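Local coordinates for protein putative glycosyl hydrolase (Parabacteroides distasonis, PDB 4QHZ) that binds magnesium and is probably a glycosyl hydrolase of the 3-keto-disaccharide hydrolase family, acting on sugar substrates, at residues G77-N82 with I236-I241; I101-P106 with E164-D169; Y149-P154 with G206-I211; I170-P175 with T185-T190. One frame throughout, in Å; residues are numbered along the deposited sequence.

Three of the four contacts lie in one antiparallel sheet of a concanavalin-like beta fold. Interaction 1 pairs strand 78-80 with 237-245, interaction 2 pairs 97-104 with 165-177, and interaction 4 carries the latter strand on to 185-193. Strand 97-104 runs beside 237-245, so interactions 1 and 2 touch, their centres about 9 Å apart, whereas interaction 4 lies about 22 Å from interaction 2 by centres. Interaction 3 joins two loops. Along the chain, interaction 1 encloses the other three, interactions 2 and 3 interleave, and interaction 4 is nested within interaction 3. Strands far apart in sequence and one hairpin thus build a sheet that packs on the one carrying magnesium ligands, and interaction 3 lies nearest the metal.

Interaction 1: G77-N82 with I236-I241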
loop_
_atom_site.group_PDB
_atom_site.type_symbol
_atom_site.label_atom_id
_atom_site.label_comp_id
_atom_site.label_asym_id
_atom_site.label_seq_id
_atom_site.Cartn_x
_atom_site.Cartn_y
_atom_site.Cartn_z
ATOM N N GLY C 77 17.028 -33.074 19.123
ATOM C CA GLY C 77 16.349 -31.783 19.197
ATOM C C GLY C 77 16.096 -31.109 17.862
ATOM O O GLY C 77 15.711 -29.949 17.825
ATOM N N VAL C 78 16.337 -31.818 16.762
ATOM C CA VAL C 78 16.073 -31.296 15.423
ATOM C C VAL C 78 15.247 -32.320 14.663
ATOM O O VAL C 78 15.069 -33.441 15.130
ATOM C CB VAL C 78 17.375 -30.996 14.635
ATOM C CG1 VAL C 78 18.352 -30.182 15.472
ATOM C CG2 VAL C 78 18.061 -32.274 14.165
ATOM N N PHE C 79 14.736 -31.942 13.499
ATOM C CA PHE C 79 14.223 -32.953 12.578
ATOM C C PHE C 79 14.827 -32.765 11.191
ATOM O O PHE C 79 15.150 -31.653 10.778
ATOM C CB PHE C 79 12.680 -33.010 12.555
ATOM C CG PHE C 79 11.998 -31.790 11.990
ATOM C CD1 PHE C 79 11.693 -30.707 12.808
ATOM C CD2 PHE C 79 11.577 -31.762 10.668
ATOM C CE1 PHE C 79 11.026 -29.598 12.309
ATOM C CE2 PHE C 79 10.910 -30.660 10.158
ATOM C CZ PHE C 79 10.630 -29.575 10.979
ATOM N N THR C 80 14.993 -33.884 10.497
ATOM C CA THR C 80 15.736 -33.928 9.262
ATOM C C THR C 80 14.833 -34.446 8.151
ATOM O O THR C 80 14.102 -35.415 8.335
ATOM C CB THR C 80 16.971 -34.835 9.415
ATOM O OG1 THR C 80 17.757 -34.381 10.520
ATOM C CG2 THR C 80 17.829 -34.819 8.153
ATOM N N VAL C 81 14.902 -33.787 6.998
ATOM C CA VAL C 81 14.121 -34.163 5.836
ATOM C C VAL C 81 14.429 -35.603 5.421
ATOM O O VAL C 81 15.590 -36.002 5.370
ATOM C CB VAL C 81 14.416 -33.232 4.635
ATOM C CG1 VAL C 81 13.631 -33.663 3.403
ATOM C CG2 VAL C 81 14.098 -31.785 4.975
ATOM N N ASN C 82 13.381 -36.375 5.149
ATOM C CA ASN C 82 13.519 -37.670 4.515
ATOM C C ASN C 82 12.897 -37.563 3.132
ATOM O O ASN C 82 11.674 -37.559 2.989
ATOM C CB ASN C 82 12.859 -38.776 5.338
ATOM C CG ASN C 82 13.061 -40.161 4.734
ATOM O OD1 ASN C 82 13.422 -40.306 3.565
ATOM N ND2 ASN C 82 12.845 -41.188 5.542
ATOM N N ILE C 236 18.530 -31.310 4.675
ATOM C CA ILE C 236 18.710 -30.271 5.686
ATOM C C ILE C 236 17.921 -30.615 6.954
ATOM O O ILE C 236 17.024 -31.462 6.937
ATOM C CB ILE C 236 18.340 -28.858 5.173
ATOM C CG1 ILE C 236 16.845 -28.702 4.966
ATOM C CG2 ILE C 236 19.086 -28.526 3.882
ATOM C CD1 ILE C 236 16.436 -27.246 4.907
ATOM N N SER C 237 18.275 -29.962 8.054
ATOM C CA SER C 237 17.588 -30.166 9.326
ATOM C C SER C 237 16.908 -28.882 9.799
ATOM O O SER C 237 17.339 -27.781 9.462
ATOM C CB SER C 237 18.573 -30.669 10.382
ATOM O OG SER C 237 18.985 -31.993 10.087
ATOM N N PHE C 238 15.854 -29.042 10.594
ATOM C CA PHE C 238 15.071 -27.933 11.109
ATOM C C PHE C 238 15.000 -27.961 12.638
ATOM O O PHE C 238 15.092 -29.026 13.248
ATOM C CB PHE C 238 13.648 -28.006 10.569
ATOM C CG PHE C 238 13.533 -27.759 9.088
ATOM C CD1 PHE C 238 13.415 -26.472 8.598
ATOM C CD2 PHE C 238 13.510 -28.817 8.198
ATOM C CE1 PHE C 238 13.296 -26.238 7.244
ATOM C CE2 PHE C 238 13.396 -28.593 6.844
ATOM C CZ PHE C 238 13.288 -27.301 6.363
ATOM N N ARG C 239 14.819 -26.791 13.247
ATOM C CA ARG C 239 14.543 -26.695 14.676
ATOM C C ARG C 239 13.814 -25.399 14.992
ATOM O O ARG C 239 13.711 -24.509 14.147
ATOM C CB ARG C 239 15.827 -26.753 15.494
ATOM C CG ARG C 239 16.616 -25.455 15.464
ATOM C CD ARG C 239 17.898 -25.513 16.279
ATOM N NE ARG C 239 18.519 -24.192 16.356
ATOM C CZ ARG C 239 19.650 -23.923 16.997
ATOM N NH1 ARG C 239 20.307 -24.886 17.624
ATOM N NH2 ARG C 239 20.124 -22.683 17.010
ATOM N N ASN C 240 13.305 -25.310 16.218
ATOM C CA ASN C 240 12.682 -24.097 16.749
ATOM C C ASN C 240 11.690 -23.447 15.775
ATOM O O ASN C 240 11.921 -22.348 15.273
ATOM C CB ASN C 240 13.754 -23.090 17.167
ATOM C CG ASN C 240 13.181 -21.902 17.931
ATOM O OD1 ASN C 240 12.083 -21.972 18.487
ATOM N ND2 ASN C 240 13.924 -20.807 17.964
ATOM N N ILE C 241 10.586 -24.145 15.522
ATOM C CA ILE C 241 9.543 -23.633 14.655
ATOM C C ILE C 241 8.341 -23.231 15.499
ATOM O O ILE C 241 7.776 -24.059 16.220
ATOM C CB ILE C 241 9.113 -24.669 13.606
ATOM C CG1 ILE C 241 10.350 -25.278 12.938
ATOM C CG2 ILE C 241 8.188 -24.026 12.583
ATOM C CD1 ILE C 241 10.042 -26.294 11.857
#
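Phe-79 and Phe-238 form an antiparallel hydrogen-bonded pair, in which Phe-238 N reaches Phe-79 O at 2.7 Å and Phe-79 N bonds Phe-238 O in return. Beyond the last strand residue, Val-81 N continues the ladder to Ile-236 O at 3.1 Å. On the aromatic side, Phe-79 CG lies between its backbone N and carbonyl carbon (chi1 67°), which brings the ring toward the other strand, and Phe-238 CB sits over one face of it, 3.7 Å from the centroid, a CH-pi contact. The two rings are nearly parallel (24°) but slid so far apart that they barely overlap. Ile-241 CD1 meets the edge of the Phe-79 ring at CZ (3.4 Å), and Val-81 CG2 lies at the edge of Phe-238. On the opposite face, Thr-80 OG1 and Ser-237 OG share a hydrogen bond of 2.7 Å. The chemistry is therefore divided by face, an apolar one that reaches Ser-119 of the magnesium site through Phe-238, and one where the Thr-80 and Ser-237 hydroxyls satisfy each other, with His-75 NE2 as a further partner of Thr-80.

Interaction 2: I101-P106 with E164-D169; sequences IEWQVP and EWNVYD. With EDO (1,2-ethanediol), chain H.
Trp-103 and Asn-166 are linked by two backbone hydrogen bonds, Asn-166 N to Trp-103 O (2.8 Å) and Trp-103 N to Asn-166 O. Ile-101 and Tyr-168 repeat the arrangement, so all four amides and all four carbonyls of these hydrogen-bonded pairs are satisfied across the antiparallel strands. Where the ladder ends, a water accepts from Val-105 N and donates to Glu-164 O. The polar side-chain groups find partners elsewhere: Asn-166 OD1 bonds Arg-160 N and Asn-194 ND2, Glu-102 forms a salt bridge with Arg-239, and Tyr-168 OH donates to Gln-130 O. Trp-103 CG lies between its backbone N and carbonyl carbon (chi1 50°), and Asn-166 CB lies over the six-membered ring, 3.7 Å from its centroid. The indole meets Tyr-168 edge to face, with planes at 74° and NE1 above the centre of the phenol ring. On the other face of the sheet, CB of Gln-104 rests on the Trp-165 six-membered ring, 3.4 Å from its centroid, and the amide stacks over the indole at 20° while its NE2 bonds Gly-163 O. Asp-169 OD2 accepts from O1 of a 1,2-ethanediol (2.6 Å), probably from the crystallisation liquor, which also bonds Asp-169 of a second subunit. Strand 237-245 flanks 97-104 on its other edge, and strands 119-123 and 127-131 of the second sheet pack on Ile-101, Trp-103 and Tyr-168.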
loop_
_atom_site.group_PDB
_atom_site.type_symbol
_atom_site.label_atom_id
_atom_site.label_comp_id
_atom_site.label_asym_id
_atom_site.label_seq_id
_atom_site.Cartn_x
_atom_site.Cartn_y
_atom_site.Cartn_z
ATOM N N ILE C 101 11.489 -20.002 12.144
ATOM C CA ILE C 101 11.987 -21.311 11.718
ATOM C C ILE C 101 13.496 -21.238 11.489
ATOM O O ILE C 101 14.002 -20.302 10.871
ATOM C CB ILE C 101 11.250 -21.830 10.453
ATOM C CG1 ILE C 101 11.773 -23.206 10.033
ATOM C CG2 ILE C 101 11.379 -20.860 9.281
ATOM C CD1 ILE C 101 10.874 -23.914 9.039
ATOM N N GLU C 102 14.204 -22.241 11.994
ATOM C CA GLU C 102 15.651 -22.317 11.872
ATOM C C GLU C 102 16.018 -23.572 11.114
ATOM O O GLU C 102 15.376 -24.615 11.277
ATOM C CB GLU C 102 16.295 -22.302 13.256
ATOM C CG GLU C 102 15.865 -21.088 14.074
ATOM C CD GLU C 102 16.608 -20.919 15.385
ATOM O OE1 GLU C 102 17.585 -21.661 15.650
ATOM O OE2 GLU C 102 16.194 -20.025 16.155
ATOM N N TRP C 103 17.032 -23.467 10.262
ATOM C CA TRP C 103 17.427 -24.587 9.410
ATOM C C TRP C 103 18.938 -24.667 9.212
ATOM O O TRP C 103 19.635 -23.648 9.157
ATOM C CB TRP C 103 16.721 -24.522 8.049
ATOM C CG TRP C 103 16.785 -23.209 7.342
ATOM C CD1 TRP C 103 15.958 -22.147 7.528
ATOM C CD2 TRP C 103 17.686 -22.836 6.291
ATOM N NE1 TRP C 103 16.305 -21.117 6.684
ATOM C CE2 TRP C 103 17.362 -21.516 5.914
ATOM C CE3 TRP C 103 18.756 -23.473 5.659
ATOM C CZ2 TRP C 103 18.063 -20.826 4.918
ATOM C CZ3 TRP C 103 19.458 -22.787 4.675
ATOM C CH2 TRP C 103 19.102 -21.477 4.309
ATOM N N GLN C 104 19.419 -25.899 9.103
ATOM C CA GLN C 104 20.842 -26.191 9.060
ATOM C C GLN C 104 21.192 -26.993 7.827
ATOM O O GLN C 104 20.640 -28.071 7.604
ATOM C CB GLN C 104 21.230 -26.988 10.299
ATOM C CG GLN C 104 22.713 -27.285 10.427
ATOM C CD GLN C 104 22.986 -28.361 11.459
ATOM O OE1 GLN C 104 22.376 -29.432 11.424
ATOM N NE2 GLN C 104 23.884 -28.078 12.393
ATOM N N VAL C 105 22.121 -26.471 7.035
ATOM C CA VAL C 105 22.719 -27.238 5.954
ATOM C C VAL C 105 23.794 -28.118 6.584
ATOM O O VAL C 105 24.638 -27.617 7.324
ATOM C CB VAL C 105 23.330 -26.325 4.880
ATOM C CG1 VAL C 105 23.896 -27.146 3.726
ATOM C CG2 VAL C 105 22.289 -25.336 4.370
ATOM N N PRO C 106 23.766 -29.435 6.316
ATOM C CA PRO C 106 24.733 -30.314 6.985
ATOM C C PRO C 106 26.161 -30.054 6.496
ATOM O O PRO C 106 26.353 -29.632 5.357
ATOM C CB PRO C 106 24.255 -31.719 6.609
ATOM C CG PRO C 106 23.540 -31.540 5.311
ATOM C CD PRO C 106 22.928 -30.164 5.347
ATOM N N GLU C 164 26.048 -24.466 10.785
ATOM C CA GLU C 164 25.448 -23.396 11.574
ATOM C C GLU C 164 23.974 -23.246 11.221
ATOM O O GLU C 164 23.506 -23.806 10.234
ATOM C CB GLU C 164 26.204 -22.080 11.360
ATOM C CG GLU C 164 27.634 -22.127 11.883
ATOM C CD GLU C 164 28.399 -20.823 11.713
ATOM O OE1 GLU C 164 27.806 -19.810 11.288
ATOM O OE2 GLU C 164 29.611 -20.816 12.012
ATOM N N TRP C 165 23.240 -22.517 12.051
ATOM C CA TRP C 165 21.791 -22.434 11.923
ATOM C C TRP C 165 21.371 -21.115 11.293
ATOM O O TRP C 165 21.742 -20.044 11.781
ATOM C CB TRP C 165 21.122 -22.615 13.290
ATOM C CG TRP C 165 21.192 -24.022 13.729
ATOM C CD1 TRP C 165 22.171 -24.598 14.488
ATOM C CD2 TRP C 165 20.290 -25.068 13.376
ATOM N NE1 TRP C 165 21.918 -25.939 14.655
ATOM C CE2 TRP C 165 20.769 -26.255 13.979
ATOM C CE3 TRP C 165 19.116 -25.121 12.617
ATOM C CZ2 TRP C 165 20.111 -27.476 13.846
ATOM C CZ3 TRP C 165 18.458 -26.337 12.493
ATOM C CH2 TRP C 165 18.961 -27.498 13.102
ATOM N N ASN C 166 20.608 -21.212 10.204
ATOM C CA ASN C 166 20.054 -20.039 9.534
ATOM C C ASN C 166 18.670 -19.748 10.075
ATOM O O ASN C 166 17.806 -20.622 10.069
ATOM C CB ASN C 166 20.010 -20.250 8.028
ATOM C CG ASN C 166 21.389 -20.252 7.413
ATOM O OD1 ASN C 166 21.980 -19.195 7.196
ATOM N ND2 ASN C 166 21.926 -21.439 7.166
ATOM N N VAL C 167 18.480 -18.531 10.560
ATOM C CA VAL C 167 17.281 -18.161 11.296
ATOM C C VAL C 167 16.355 -17.348 10.411
ATOM O O VAL C 167 16.751 -16.303 9.905
ATOM C CB VAL C 167 17.644 -17.336 12.543
ATOM C CG1 VAL C 167 16.392 -16.925 13.302
ATOM C CG2 VAL C 167 18.580 -18.124 13.444
ATOM N N TYR C 168 15.131 -17.834 10.219
ATOM C CA TYR C 168 14.105 -17.077 9.514
ATOM C C TYR C 168 13.081 -16.525 10.497
ATOM O O TYR C 168 12.589 -17.250 11.370
ATOM C CB TYR C 168 13.359 -17.937 8.488
ATOM C CG TYR C 168 13.982 -18.119 7.109
ATOM C CD1 TYR C 168 15.149 -17.468 6.717
ATOM C CD2 TYR C 168 13.347 -18.930 6.171
ATOM C CE1 TYR C 168 15.675 -17.648 5.439
ATOM C CE2 TYR C 168 13.856 -19.109 4.902
ATOM C CZ TYR C 168 15.015 -18.460 4.533
ATOM O OH TYR C 168 15.510 -18.665 3.259
ATOM N N ASP C 169 12.771 -15.240 10.347
ATOM C CA ASP C 169 11.582 -14.641 10.947
ATOM C C ASP C 169 10.741 -14.093 9.806
ATOM O O ASP C 169 11.245 -13.365 8.951
ATOM C CB ASP C 169 11.958 -13.560 11.955
ATOM C CG ASP C 169 12.470 -14.146 13.257
ATOM O OD1 ASP C 169 11.670 -14.801 13.958
ATOM O OD2 ASP C 169 13.672 -13.991 13.572
HETATM C C1 EDO H . 14.881 -10.721 14.112
HETATM O O1 EDO H . 15.009 -11.794 13.172
HETATM C C2 EDO H . 13.760 -11.056 15.083
HETATM O O2 EDO H . 13.442 -9.899 15.864
HETATM O O HOH W 1 23.543 -24.065 7.438
#

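Interaction 3: Y149-P154 with G206-I211; sequences YKQSIP and GTTEWI
Tyr-149 meets Thr-208 and Trp-210 with its ring edge. Its CG lies anti to the backbone N (chi1 -177°), and Trp-210 CA comes up in the plane of the ring; at the tip, OH reaches Trp-210 CD1 at 3.3 Å while bonding Tyr-140 OH. Nearer the backbone, Thr-208 CG2 touches Tyr-149 O at 3.5 Å. Gln-151 extends its amide to the other loop, where NE2 donates to Gly-206 O at 2.8 Å. The bond is fairly straight (163°) and in the plane of the amide, but the donor stands above the carbonyl plane of Gly-206; OE1 accepts from Leu-205 N. A water donates to Tyr-149 O and accepts from Glu-209 N. Lys-150 runs extended beside Trp-210, its NZ giving a hydrogen bond to Trp-210 O at 2.7 Å. Replacing Lys-150 with an alanine would probably leave Trp-210 O without this donor and Glu-24 of the second subunit without its salt-bridge mate. Thr-208 OG1 bonds the backbone of the magnesium ligand Glu-128. Two irregular loops are thus joined by the packing of Tyr-149 and by side-chain and water bonds to backbone groups, largely carbonyls, and one of those donors also binds the neighbouring subunit.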
loop_
_atom_site.group_PDB
_atom_site.type_symbol
_atom_site.label_atom_id
_atom_site.label_comp_id
_atom_site.label_asym_id
_atom_site.label_seq_id
_atom_site.Cartn_x
_atom_site.Cartn_y
_atom_site.Cartn_z
ATOM N N TYR C 149 9.956 -17.501 -4.400
ATOM C CA TYR C 149 10.579 -18.285 -5.467
ATOM C C TYR C 149 10.177 -17.826 -6.875
ATOM O O TYR C 149 9.005 -17.889 -7.259
ATOM C CB TYR C 149 10.276 -19.772 -5.277
ATOM C CG TYR C 149 10.951 -20.656 -6.290
ATOM C CD1 TYR C 149 12.327 -20.850 -6.267
ATOM C CD2 TYR C 149 10.213 -21.289 -7.281
ATOM C CE1 TYR C 149 12.954 -21.659 -7.198
ATOM C CE2 TYR C 149 10.829 -22.097 -8.213
ATOM C CZ TYR C 149 12.197 -22.278 -8.167
ATOM O OH TYR C 149 12.802 -23.077 -9.099
ATOM N N LYS C 150 11.187 -17.354 -7.613
ATOM C CA LYS C 150 11.075 -16.894 -9.014
ATOM C C LYS C 150 10.194 -15.655 -9.222
ATOM O O LYS C 150 9.756 -15.378 -10.338
ATOM C CB LYS C 150 10.620 -18.045 -9.934
ATOM C CG LYS C 150 11.729 -19.036 -10.244
ATOM C CD LYS C 150 11.372 -19.941 -11.412
ATOM C CE LYS C 150 12.565 -20.770 -11.854
ATOM N NZ LYS C 150 12.311 -21.441 -13.167
ATOM N N GLN C 151 9.946 -14.907 -8.151
ATOM C CA GLN C 151 9.186 -13.664 -8.243
ATOM C C GLN C 151 10.003 -12.482 -7.758
ATOM O O GLN C 151 10.112 -11.485 -8.459
ATOM C CB GLN C 151 7.906 -13.746 -7.419
ATOM C CG GLN C 151 6.864 -14.692 -7.979
ATOM C CD GLN C 151 5.617 -14.754 -7.119
ATOM O OE1 GLN C 151 5.303 -13.808 -6.390
ATOM N NE2 GLN C 151 4.884 -15.854 -7.216
ATOM N N SER C 152 10.546 -12.602 -6.545
ATOM C CA SER C 152 11.196 -11.498 -5.854
ATOM C C SER C 152 12.578 -11.891 -5.363
ATOM O O SER C 152 12.718 -12.768 -4.511
ATOM C CB SER C 152 10.341 -11.048 -4.676
ATOM O OG SER C 152 9.061 -10.629 -5.121
ATOM N N ILE C 153 13.589 -11.214 -5.907
ATOM C CA ILE C 153 14.982 -11.425 -5.546
ATOM C C ILE C 153 15.203 -10.914 -4.123
ATOM O O ILE C 153 14.743 -9.823 -3.779
ATOM C CB ILE C 153 15.911 -10.685 -6.516
ATOM C CG1 ILE C 153 15.699 -11.181 -7.955
ATOM C CG2 ILE C 153 17.366 -10.866 -6.126
ATOM C CD1 ILE C 153 16.219 -10.229 -9.010
ATOM N N PRO C 154 15.883 -11.707 -3.280
ATOM C CA PRO C 154 16.124 -11.240 -1.920
ATOM C C PRO C 154 17.095 -10.065 -1.890
ATOM O O PRO C 154 17.947 -9.934 -2.770
ATOM C CB PRO C 154 16.740 -12.460 -1.234
ATOM C CG PRO C 154 17.395 -13.211 -2.340
ATOM C CD PRO C 154 16.484 -13.026 -3.522
ATOM N N GLY C 206 1.334 -14.213 -6.979
ATOM C CA GLY C 206 0.537 -15.406 -7.228
ATOM C C GLY C 206 1.335 -16.609 -6.774
ATOM O O GLY C 206 2.368 -16.450 -6.113
ATOM N N THR C 207 0.876 -17.808 -7.116
ATOM C CA THR C 207 1.600 -19.026 -6.759
ATOM C C THR C 207 3.049 -18.960 -7.254
ATOM O O THR C 207 3.326 -18.391 -8.313
ATOM C CB THR C 207 0.959 -20.282 -7.373
ATOM O OG1 THR C 207 0.917 -20.141 -8.801
ATOM C CG2 THR C 207 -0.451 -20.496 -6.835
ATOM N N THR C 208 3.974 -19.501 -6.469
ATOM C CA THR C 208 5.354 -19.619 -6.907
ATOM C C THR C 208 5.452 -20.824 -7.838
ATOM O O THR C 208 4.966 -21.908 -7.512
ATOM C CB THR C 208 6.327 -19.752 -5.726
ATOM O OG1 THR C 208 5.866 -20.772 -4.829
ATOM C CG2 THR C 208 6.415 -18.435 -4.998
ATOM N N GLU C 209 6.055 -20.621 -9.003
ATOM C CA GLU C 209 6.055 -21.633 -10.062
ATOM C C GLU C 209 7.450 -21.827 -10.645
ATOM O O GLU C 209 8.147 -20.854 -10.947
ATOM C CB GLU C 209 5.104 -21.217 -11.178
ATOM C CG GLU C 209 3.649 -21.033 -10.756
ATOM C CD GLU C 209 2.937 -22.341 -10.446
ATOM O OE1 GLU C 209 3.452 -23.415 -10.824
ATOM O OE2 GLU C 209 1.854 -22.289 -9.835
ATOM N N TRP C 210 7.846 -23.088 -10.806
ATOM C CA TRP C 210 9.092 -23.442 -11.476
ATOM C C TRP C 210 9.004 -23.130 -12.967
ATOM O O TRP C 210 9.991 -22.735 -13.580
ATOM C CB TRP C 210 9.393 -24.930 -11.263
ATOM C CG TRP C 210 10.681 -25.414 -11.864
ATOM C CD1 TRP C 210 11.920 -24.868 -11.707
ATOM C CD2 TRP C 210 10.857 -26.576 -12.684
ATOM N NE1 TRP C 210 12.856 -25.607 -12.395
ATOM C CE2 TRP C 210 12.227 -26.658 -13.005
ATOM C CE3 TRP C 210 9.988 -27.553 -13.188
ATOM C CZ2 TRP C 210 12.752 -27.678 -13.804
ATOM C CZ3 TRP C 210 10.515 -28.563 -13.993
ATOM C CH2 TRP C 210 11.884 -28.613 -14.288
ATOM N N ILE C 211 7.817 -23.311 -13.542
ATOM C CA ILE C 211 7.591 -23.060 -14.962
ATOM C C ILE C 211 6.457 -22.063 -15.132
ATOM O O ILE C 211 5.367 -22.260 -14.598
ATOM C CB ILE C 211 7.258 -24.366 -15.716
ATOM C CG1 ILE C 211 8.498 -25.262 -15.790
ATOM C CG2 ILE C 211 6.726 -24.067 -17.105
ATOM C CD1 ILE C 211 8.240 -26.662 -16.312
HETATM O O HOH W 2 6.822 -17.860 -9.089
#

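Interaction 4: I170-P175 with T185-T190; sequences IIYTAP and THPTVT
Tyr-172 lies alongside Pro-187 on the buried side of this hairpin, the ring atom CE1 3.8 Å from Pro-187 CB. Its CG is anti to the backbone N (chi1 178°), and the ring turns an edge to Val-189 CB. Farther along, Ile-170 CG2 meets Val-189 CG2 at 3.9 Å, and toward the other end of the hairpin Pro-175 CB meets Pro-187 CG at 3.7 Å, the two rings crossing. Tyr-172 OH bonds Gln-124 OE1, so a leucine in its place would probably leave that oxygen without its partner and open a gap beside Pro-187. Four backbone bonds underlie this packing: Ile-171 pairs with Thr-190, and Thr-173 with Thr-188, whose carbonyl receives Thr-173 N at 2.9 Å almost straight (176°). The other face is more polar and holds water. Thr-173 and Thr-188 stand side by side, CB of the first 3.3 Å from OG1 of the second, and one water bonds both hydroxyls and Ile-171 O. A second water bridges Ala-174 O and Thr-185 OG1, the latter at 2.6 Å. Ile-171 and Thr-190 on this face pack against a second subunit, while Ala-174 O bonds Arg-184 of a third. The hairpin continues the sheet between strands 97-104 and 196-203, and its Tyr-172 and Val-189 face Leu-123 of strand 119-123 in the other sheet.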
loop_
_atom_site.group_PDB
_atom_site.type_symbol
_atom_site.label_atom_id
_atom_site.label_comp_id
_atom_site.label_asym_id
_atom_site.label_seq_id
_atom_site.Cartn_x
_atom_site.Cartn_y
_atom_site.Cartn_z
ATOM N N ILE C 170 9.467 -14.475 9.786
ATOM C CA ILE C 170 8.586 -14.233 8.649
ATOM C C ILE C 170 7.286 -13.596 9.133
ATOM O O ILE C 170 6.674 -14.090 10.076
ATOM C CB ILE C 170 8.271 -15.545 7.914
ATOM C CG1 ILE C 170 9.544 -16.103 7.268
ATOM C CG2 ILE C 170 7.181 -15.333 6.873
ATOM C CD1 ILE C 170 9.421 -17.528 6.754
ATOM N N ILE C 171 6.899 -12.490 8.506
ATOM C CA ILE C 171 5.641 -11.826 8.808
ATOM C C ILE C 171 4.817 -11.833 7.534
ATOM O O ILE C 171 5.272 -11.329 6.507
ATOM C CB ILE C 171 5.845 -10.382 9.298
ATOM C CG1 ILE C 171 6.840 -10.347 10.464
ATOM C CG2 ILE C 171 4.505 -9.767 9.705
ATOM C CD1 ILE C 171 7.243 -8.947 10.894
ATOM N N TYR C 172 3.614 -12.400 7.610
ATOM C CA TYR C 172 2.800 -12.676 6.437
ATOM C C TYR C 172 1.381 -12.140 6.585
ATOM O O TYR C 172 0.726 -12.348 7.611
ATOM C CB TYR C 172 2.744 -14.183 6.199
ATOM C CG TYR C 172 1.890 -14.601 5.026
ATOM C CD1 TYR C 172 2.369 -14.510 3.722
ATOM C CD2 TYR C 172 0.605 -15.099 5.221
ATOM C CE1 TYR C 172 1.592 -14.910 2.648
ATOM C CE2 TYR C 172 -0.183 -15.492 4.158
ATOM C CZ TYR C 172 0.312 -15.400 2.875
ATOM O OH TYR C 172 -0.466 -15.793 1.816
ATOM N N THR C 173 0.926 -11.455 5.542
ATOM C CA THR C 173 -0.439 -10.996 5.421
ATOM C C THR C 173 -1.078 -11.753 4.265
ATOM O O THR C 173 -0.575 -11.722 3.143
ATOM C CB THR C 173 -0.486 -9.481 5.162
ATOM O OG1 THR C 173 0.245 -8.799 6.192
ATOM C CG2 THR C 173 -1.914 -8.974 5.141
ATOM N N ALA C 174 -2.181 -12.440 4.552
ATOM C CA ALA C 174 -2.873 -13.260 3.562
ATOM C C ALA C 174 -3.618 -12.388 2.561
ATOM O O ALA C 174 -3.964 -11.250 2.871
ATOM C CB ALA C 174 -3.843 -14.210 4.248
ATOM N N PRO C 175 -3.851 -12.913 1.347
ATOM C CA PRO C 175 -4.590 -12.162 0.353
ATOM C C PRO C 175 -6.082 -12.240 0.620
ATOM O O PRO C 175 -6.512 -13.062 1.422
ATOM C CB PRO C 175 -4.276 -12.902 -0.941
ATOM C CG PRO C 175 -4.107 -14.317 -0.510
ATOM C CD PRO C 175 -3.460 -14.249 0.845
ATOM N N THR C 185 -6.824 -8.252 -2.740
ATOM C CA THR C 185 -5.562 -7.775 -2.201
ATOM C C THR C 185 -4.556 -8.905 -2.292
ATOM O O THR C 185 -4.886 -10.061 -2.025
ATOM C CB THR C 185 -5.681 -7.312 -0.737
ATOM O OG1 THR C 185 -6.218 -8.372 0.064
ATOM C CG2 THR C 185 -6.582 -6.091 -0.632
ATOM N N HIS C 186 -3.337 -8.575 -2.695
ATOM C CA HIS C 186 -2.283 -9.570 -2.812
ATOM C C HIS C 186 -1.711 -9.882 -1.444
ATOM O O HIS C 186 -1.834 -9.077 -0.523
ATOM C CB HIS C 186 -1.180 -9.065 -3.729
ATOM C CG HIS C 186 -1.588 -8.990 -5.162
ATOM N ND1 HIS C 186 -1.151 -9.895 -6.103
ATOM C CD2 HIS C 186 -2.417 -8.141 -5.811
ATOM C CE1 HIS C 186 -1.685 -9.600 -7.273
ATOM N NE2 HIS C 186 -2.453 -8.536 -7.124
ATOM N N PRO C 187 -1.085 -11.058 -1.301
ATOM C CA PRO C 187 -0.405 -11.324 -0.046
ATOM C C PRO C 187 0.850 -10.482 0.048
ATOM O O PRO C 187 1.426 -10.113 -0.979
ATOM C CB PRO C 187 -0.030 -12.810 -0.135
ATOM C CG PRO C 187 -0.597 -13.312 -1.422
ATOM C CD PRO C 187 -0.842 -12.117 -2.287
ATOM N N THR C 188 1.263 -10.164 1.267
ATOM C CA THR C 188 2.540 -9.495 1.481
ATOM C C THR C 188 3.352 -10.280 2.501
ATOM O O THR C 188 2.787 -10.971 3.356
ATOM C CB THR C 188 2.365 -8.035 1.939
ATOM O OG1 THR C 188 1.655 -7.999 3.179
ATOM C CG2 THR C 188 1.599 -7.232 0.890
ATOM N N VAL C 189 4.674 -10.167 2.410
ATOM C CA VAL C 189 5.558 -10.911 3.294
ATOM C C VAL C 189 6.851 -10.142 3.580
ATOM O O VAL C 189 7.426 -9.513 2.692
ATOM C CB VAL C 189 5.863 -12.311 2.703
ATOM C CG1 VAL C 189 6.634 -12.198 1.393
ATOM C CG2 VAL C 189 6.615 -13.168 3.711
ATOM N N THR C 190 7.269 -10.178 4.841
ATOM C CA THR C 190 8.585 -9.721 5.239
ATOM C C THR C 190 9.368 -10.942 5.697
ATOM O O THR C 190 8.844 -11.775 6.434
ATOM C CB THR C 190 8.496 -8.638 6.344
ATOM O OG1 THR C 190 8.006 -7.419 5.768
ATOM C CG2 THR C 190 9.848 -8.361 6.984
HETATM O O HOH W 3 3.399 -8.850 5.686
HETATM O O HOH W 4 -5.145 -8.645 2.448
#